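Local coordinates for single-strand DNA-binding protein (Agrobacterium tumefaciens, PDB 3BTP) that binds single-stranded but not double-stranded DNA regardless of sequence and mediates nuclear uptake of single-stranded T-DNA copies, at residues 484-487 and 488-492; 371-374 and 375-379. All blocks are in the same frame, centred on the assembly; numbering follows the deposited sequence.

Both contacts are local, each made within one unbroken run of chain, and they stand apart: their centres are about 33 Å from each other and their nearest atoms about 18 Å. Contact 2, its centre about 12 Å from the centre of the chain, lies in helix 371-377, directly after strand 367-370. Contact 1, its centre about 36 Å from that point, is the turn leaving strand 480-485. Both strands belong to one eight-stranded antiparallel barrel, but the contacts share no helix or strand. Residues 371-379 combine helical backbone bonds with apolar and aromatic side chains, several buried, whereas residues 484-492 rely on backbone bonds, one amide and two arginines around a largely exposed loop.

Contact 1: residues 484-487 and 488-492; sequences DRNE and KGQRT
Asn-486 meets Gln-490, and Arg-485 meets Gly-489 and Arg-491, round the end of a beta hairpin, where a type I turn from Asn-486 to Gly-489 with a G1 bulge reverses the chain. Arg-485 and Arg-491 form a non-hydrogen-bonded antiparallel pair, with both side chains on the same face of the sheet. On one side of this pair Thr-492 N gives a hydrogen bond to Asp-484 O; on the other, Asn-486 N bonds to Gln-490 O.

The amide of Asn-486 works inside the turn. Its CG stands between the backbone N and the carbonyl carbon (chi1 66°), which folds OD1 back over the loop to accept from Gln-490 N at 2.9 Å, the donor lying above the amide plane. Asn-486 O takes Gly-489 N at 3.2 Å, so main chain and side chain of one residue both brace the turn. Gly-489, the bulge residue, lies in the left-handed region (phi 90°). CG2 of Thr-492 packs 3.8 Å from CB of Asn-486.

Arg-485 runs extended from CG to NE beside the returning strand. CG of Arg-491 sits over the centre of its guanidinium, 3.5 Å above the plane, and the two guanidinium planes are turned 56° apart. Asp-511 makes salt bridges to both arginines, which probably offsets the closeness of their charges. The carboxylate of Asp-484 is hydrogen-bonded to the hydroxyls of Thr-494, Thr-496 and Tyr-501. At the guanidinium edge, NH1 of Arg-485 donates in plane to O of Gly-489, 2.9 Å away.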
loop_
_atom_site.group_PDB
_atom_site.type_symbol
_atom_site.label_atom_id
_atom_site.label_comp_id
_atom_site.label_asym_id
_atom_site.label_seq_id
_atom_site.Cartn_x
_atom_site.Cartn_y
_atom_site.Cartn_z
ATOM N N ASP A 484 17.531 15.374 -17.119
ATOM C CA ASP A 484 18.727 16.115 -17.418
ATOM C C ASP A 484 18.992 16.298 -18.913
ATOM O O ASP A 484 18.495 15.550 -19.761
ATOM C CB ASP A 484 19.956 15.442 -16.742
ATOM C CG ASP A 484 19.764 15.259 -15.239
ATOM O OD1 ASP A 484 19.219 16.166 -14.561
ATOM O OD2 ASP A 484 20.121 14.190 -14.735
ATOM N N ARG A 485 19.824 17.296 -19.195
ATOM C CA ARG A 485 20.215 17.672 -20.514
ATOM C C ARG A 485 21.709 17.927 -20.443
ATOM O O ARG A 485 22.196 18.427 -19.432
ATOM C CB ARG A 485 19.436 18.922 -20.974
ATOM C CG ARG A 485 18.174 18.576 -21.564
ATOM C CD ARG A 485 17.502 19.720 -22.074
ATOM N NE ARG A 485 16.082 19.481 -22.294
ATOM C CZ ARG A 485 15.497 19.037 -23.420
ATOM N NH1 ARG A 485 16.173 18.726 -24.508
ATOM N NH2 ARG A 485 14.191 18.890 -23.437
ATOM N N ASN A 486 22.445 17.592 -21.499
ATOM C CA ASN A 486 23.898 17.897 -21.499
ATOM C C ASN A 486 24.245 19.391 -21.804
ATOM O O ASN A 486 23.356 20.273 -21.857
ATOM C CB ASN A 486 24.649 16.916 -22.402
ATOM C CG ASN A 486 24.273 17.060 -23.860
ATOM O OD1 ASN A 486 23.652 18.039 -24.256
ATOM N ND2 ASN A 486 24.641 16.067 -24.667
ATOM N N GLU A 487 25.512 19.687 -21.997
ATOM C CA GLU A 487 25.883 21.046 -22.419
ATOM C C GLU A 487 25.265 21.506 -23.797
ATOM O O GLU A 487 24.897 22.720 -23.956
ATOM C CB GLU A 487 27.389 21.182 -22.379
ATOM C CG GLU A 487 27.920 22.591 -22.203
ATOM C CD GLU A 487 29.346 22.723 -22.788
ATOM O OE1 GLU A 487 30.142 21.718 -22.721
ATOM O OE2 GLU A 487 29.655 23.821 -23.340
ATOM N N LYS A 488 25.084 20.566 -24.754
ATOM C CA LYS A 488 24.360 20.910 -26.024
ATOM C C LYS A 488 22.823 21.146 -25.895
ATOM O O LYS A 488 22.171 21.510 -26.867
ATOM C CB LYS A 488 24.672 19.956 -27.207
ATOM C CG LYS A 488 26.178 19.774 -27.601
ATOM C CD LYS A 488 26.311 19.326 -29.147
ATOM C CE LYS A 488 27.811 19.278 -29.727
ATOM N NZ LYS A 488 27.998 18.739 -31.190
ATOM N N GLY A 489 22.228 20.952 -24.720
ATOM C CA GLY A 489 20.762 21.040 -24.636
ATOM C C GLY A 489 20.099 19.673 -24.874
ATOM O O GLY A 489 18.860 19.572 -24.977
ATOM N N GLN A 490 20.876 18.590 -24.950
ATOM C CA GLN A 490 20.172 17.343 -25.215
ATOM C C GLN A 490 19.982 16.452 -24.020
ATOM O O GLN A 490 20.871 16.386 -23.156
ATOM C CB GLN A 490 20.784 16.535 -26.336
ATOM C CG GLN A 490 22.232 16.164 -26.138
ATOM C CD GLN A 490 22.978 16.289 -27.433
ATOM O OE1 GLN A 490 22.569 17.098 -28.305
ATOM N NE2 GLN A 490 24.056 15.487 -27.603
ATOM N N ARG A 491 18.833 15.746 -24.016
ATOM C CA ARG A 491 18.477 14.805 -22.961
ATOM C C ARG A 491 19.507 13.706 -22.882
ATOM O O ARG A 491 19.927 13.207 -23.906
ATOM C CB ARG A 491 17.039 14.320 -23.126
ATOM C CG ARG A 491 16.111 15.484 -23.008
ATOM C CD ARG A 491 15.352 15.682 -21.672
ATOM N NE ARG A 491 14.307 14.750 -21.800
ATOM C CZ ARG A 491 13.016 14.933 -21.762
ATOM N NH1 ARG A 491 12.433 16.070 -21.446
ATOM N NH2 ARG A 491 12.328 13.852 -22.039
ATOM N N THR A 492 20.014 13.457 -21.664
ATOM C CA THR A 492 20.977 12.401 -21.395
ATOM C C THR A 492 20.222 11.083 -21.025
ATOM O O THR A 492 20.766 9.986 -21.025
ATOM C CB THR A 492 22.017 12.835 -20.259
ATOM O OG1 THR A 492 21.397 12.971 -18.985
ATOM C CG2 THR A 492 22.699 14.216 -20.562
#

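Contact 2: residues 371-374 and 375-379; sequences VDYL and LQNLP
Tyr-373 and Asn-377, one helical turn apart, meet with the amide oxygen over one face of the ring: OD1 of Asn-377 lies 3.4 Å above the ring plane of Tyr-373, displaced toward the rim on the CD1-CE1 side. The two side chains cross at about a right angle, with ring and amide planes 67° apart, so the amide does not stack. CG of Tyr-373 is anti to the backbone N (chi1 -175°), and CG of Asn-377 is anti to its carbonyl carbon (chi1 -72°), which turns OD1 back toward the ring. Both polar ends are anchored on helix 317-323: Tyr-373 OH bonds to Tyr-319 OH, and Asn-377 OD1 to the hydroxyl of Ser-322.

Around the helix from this pair, Val-371 and Leu-375 lie side by side and point the same way, CG1 of the valine 4.0 Å from CD1 of the leucine. Leu-374 packs against Trp-383, Leu-387 and Val-351, and Asp-372 forms a salt bridge with Arg-325. Tyr-373, Leu-374 and Leu-378 also pack on the chain of another protein.

Four i to i+4 backbone bonds hold these side chains in step, from Leu-375 N to Val-371 O through to Leu-378 N to Leu-374 O, both 2.8 Å. Leu-378 then leaves helical geometry. The arrangement is that of a short alpha-helix following a barrel strand, with Tyr-373 and Asn-377 facing helix 317-323 and Leu-374 and Leu-375 facing helix 382-388.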
loop_
_atom_site.group_PDB
_atom_site.type_symbol
_atom_site.label_atom_id
_atom_site.label_comp_id
_atom_site.label_asym_id
_atom_site.label_seq_id
_atom_site.Cartn_x
_atom_site.Cartn_y
_atom_site.Cartn_z
ATOM N N VAL A 371 10.902 -1.519 -8.048
ATOM C CA VAL A 371 11.150 -2.933 -8.283
ATOM C C VAL A 371 11.010 -3.860 -7.054
ATOM O O VAL A 371 10.465 -4.942 -7.150
ATOM C CB VAL A 371 12.592 -3.102 -8.967
ATOM C CG1 VAL A 371 13.084 -4.533 -8.969
ATOM C CG2 VAL A 371 12.620 -2.457 -10.433
ATOM N N ASP A 372 11.606 -3.458 -5.943
ATOM C CA ASP A 372 11.414 -4.048 -4.655
ATOM C C ASP A 372 9.935 -4.283 -4.250
ATOM O O ASP A 372 9.549 -5.399 -3.869
ATOM C CB ASP A 372 12.059 -3.118 -3.639
ATOM C CG ASP A 372 11.813 -3.568 -2.207
ATOM O OD1 ASP A 372 12.380 -4.616 -1.842
ATOM O OD2 ASP A 372 11.017 -2.886 -1.469
ATOM N N TYR A 373 9.127 -3.233 -4.288
ATOM C CA TYR A 373 7.673 -3.358 -4.158
ATOM C C TYR A 373 7.094 -4.499 -5.036
ATOM O O TYR A 373 6.394 -5.400 -4.571
ATOM C CB TYR A 373 6.989 -1.989 -4.479
ATOM C CG TYR A 373 5.509 -1.993 -4.257
ATOM C CD1 TYR A 373 4.954 -1.758 -2.974
ATOM C CD2 TYR A 373 4.659 -2.276 -5.285
ATOM C CE1 TYR A 373 3.557 -1.774 -2.749
ATOM C CE2 TYR A 373 3.269 -2.339 -5.081
ATOM C CZ TYR A 373 2.731 -2.101 -3.827
ATOM O OH TYR A 373 1.354 -2.144 -3.735
ATOM N N LEU A 374 7.365 -4.421 -6.321
ATOM C CA LEU A 374 6.892 -5.407 -7.231
ATOM C C LEU A 374 7.338 -6.841 -6.917
ATOM O O LEU A 374 6.500 -7.750 -6.859
ATOM C CB LEU A 374 7.252 -4.983 -8.645
ATOM C CG LEU A 374 6.555 -5.574 -9.855
ATOM C CD1 LEU A 374 5.015 -5.279 -9.917
ATOM C CD2 LEU A 374 7.305 -5.064 -11.120
ATOM N N LEU A 375 8.626 -7.052 -6.728
ATOM C CA LEU A 375 9.177 -8.361 -6.485
ATOM C C LEU A 375 8.797 -8.973 -5.123
ATOM O O LEU A 375 8.677 -10.204 -5.016
ATOM C CB LEU A 375 10.709 -8.329 -6.583
ATOM C CG LEU A 375 11.324 -8.652 -7.959
ATOM C CD1 LEU A 375 10.806 -7.797 -9.167
ATOM C CD2 LEU A 375 12.816 -8.564 -7.861
ATOM N N GLN A 376 8.636 -8.125 -4.091
ATOM C CA GLN A 376 8.249 -8.567 -2.759
ATOM C C GLN A 376 6.779 -8.966 -2.760
ATOM O O GLN A 376 6.350 -9.959 -2.155
ATOM C CB GLN A 376 8.503 -7.434 -1.680
ATOM C CG GLN A 376 9.231 -7.945 -0.387
ATOM C CD GLN A 376 8.376 -7.850 0.905
ATOM O OE1 GLN A 376 8.512 -6.887 1.651
ATOM N NE2 GLN A 376 7.509 -8.856 1.173
ATOM N N ASN A 377 5.992 -8.137 -3.379
ATOM C CA ASN A 377 4.563 -8.193 -3.181
ATOM C C ASN A 377 3.827 -8.984 -4.294
ATOM O O ASN A 377 2.709 -9.461 -4.073
ATOM C CB ASN A 377 3.993 -6.788 -3.059
ATOM C CG ASN A 377 4.349 -6.138 -1.761
ATOM O OD1 ASN A 377 4.773 -5.015 -1.752
ATOM N ND2 ASN A 377 4.192 -6.841 -0.662
ATOM N N LEU A 378 4.421 -9.064 -5.494
ATOM C CA LEU A 378 3.757 -9.838 -6.570
ATOM C C LEU A 378 4.830 -10.696 -7.233
ATOM O O LEU A 378 5.190 -10.452 -8.388
ATOM C CB LEU A 378 3.108 -8.925 -7.612
ATOM C CG LEU A 378 1.916 -7.997 -7.305
ATOM C CD1 LEU A 378 2.376 -6.765 -6.563
ATOM C CD2 LEU A 378 1.268 -7.600 -8.655
ATOM N N PRO A 379 5.330 -11.723 -6.509
ATOM C CA PRO A 379 6.458 -12.561 -6.972
ATOM C C PRO A 379 6.111 -13.380 -8.264
ATOM O O PRO A 379 7.020 -13.855 -8.954
ATOM C CB PRO A 379 6.714 -13.500 -5.777
ATOM C CG PRO A 379 5.317 -13.603 -5.104
ATOM C CD PRO A 379 4.757 -12.194 -5.226
#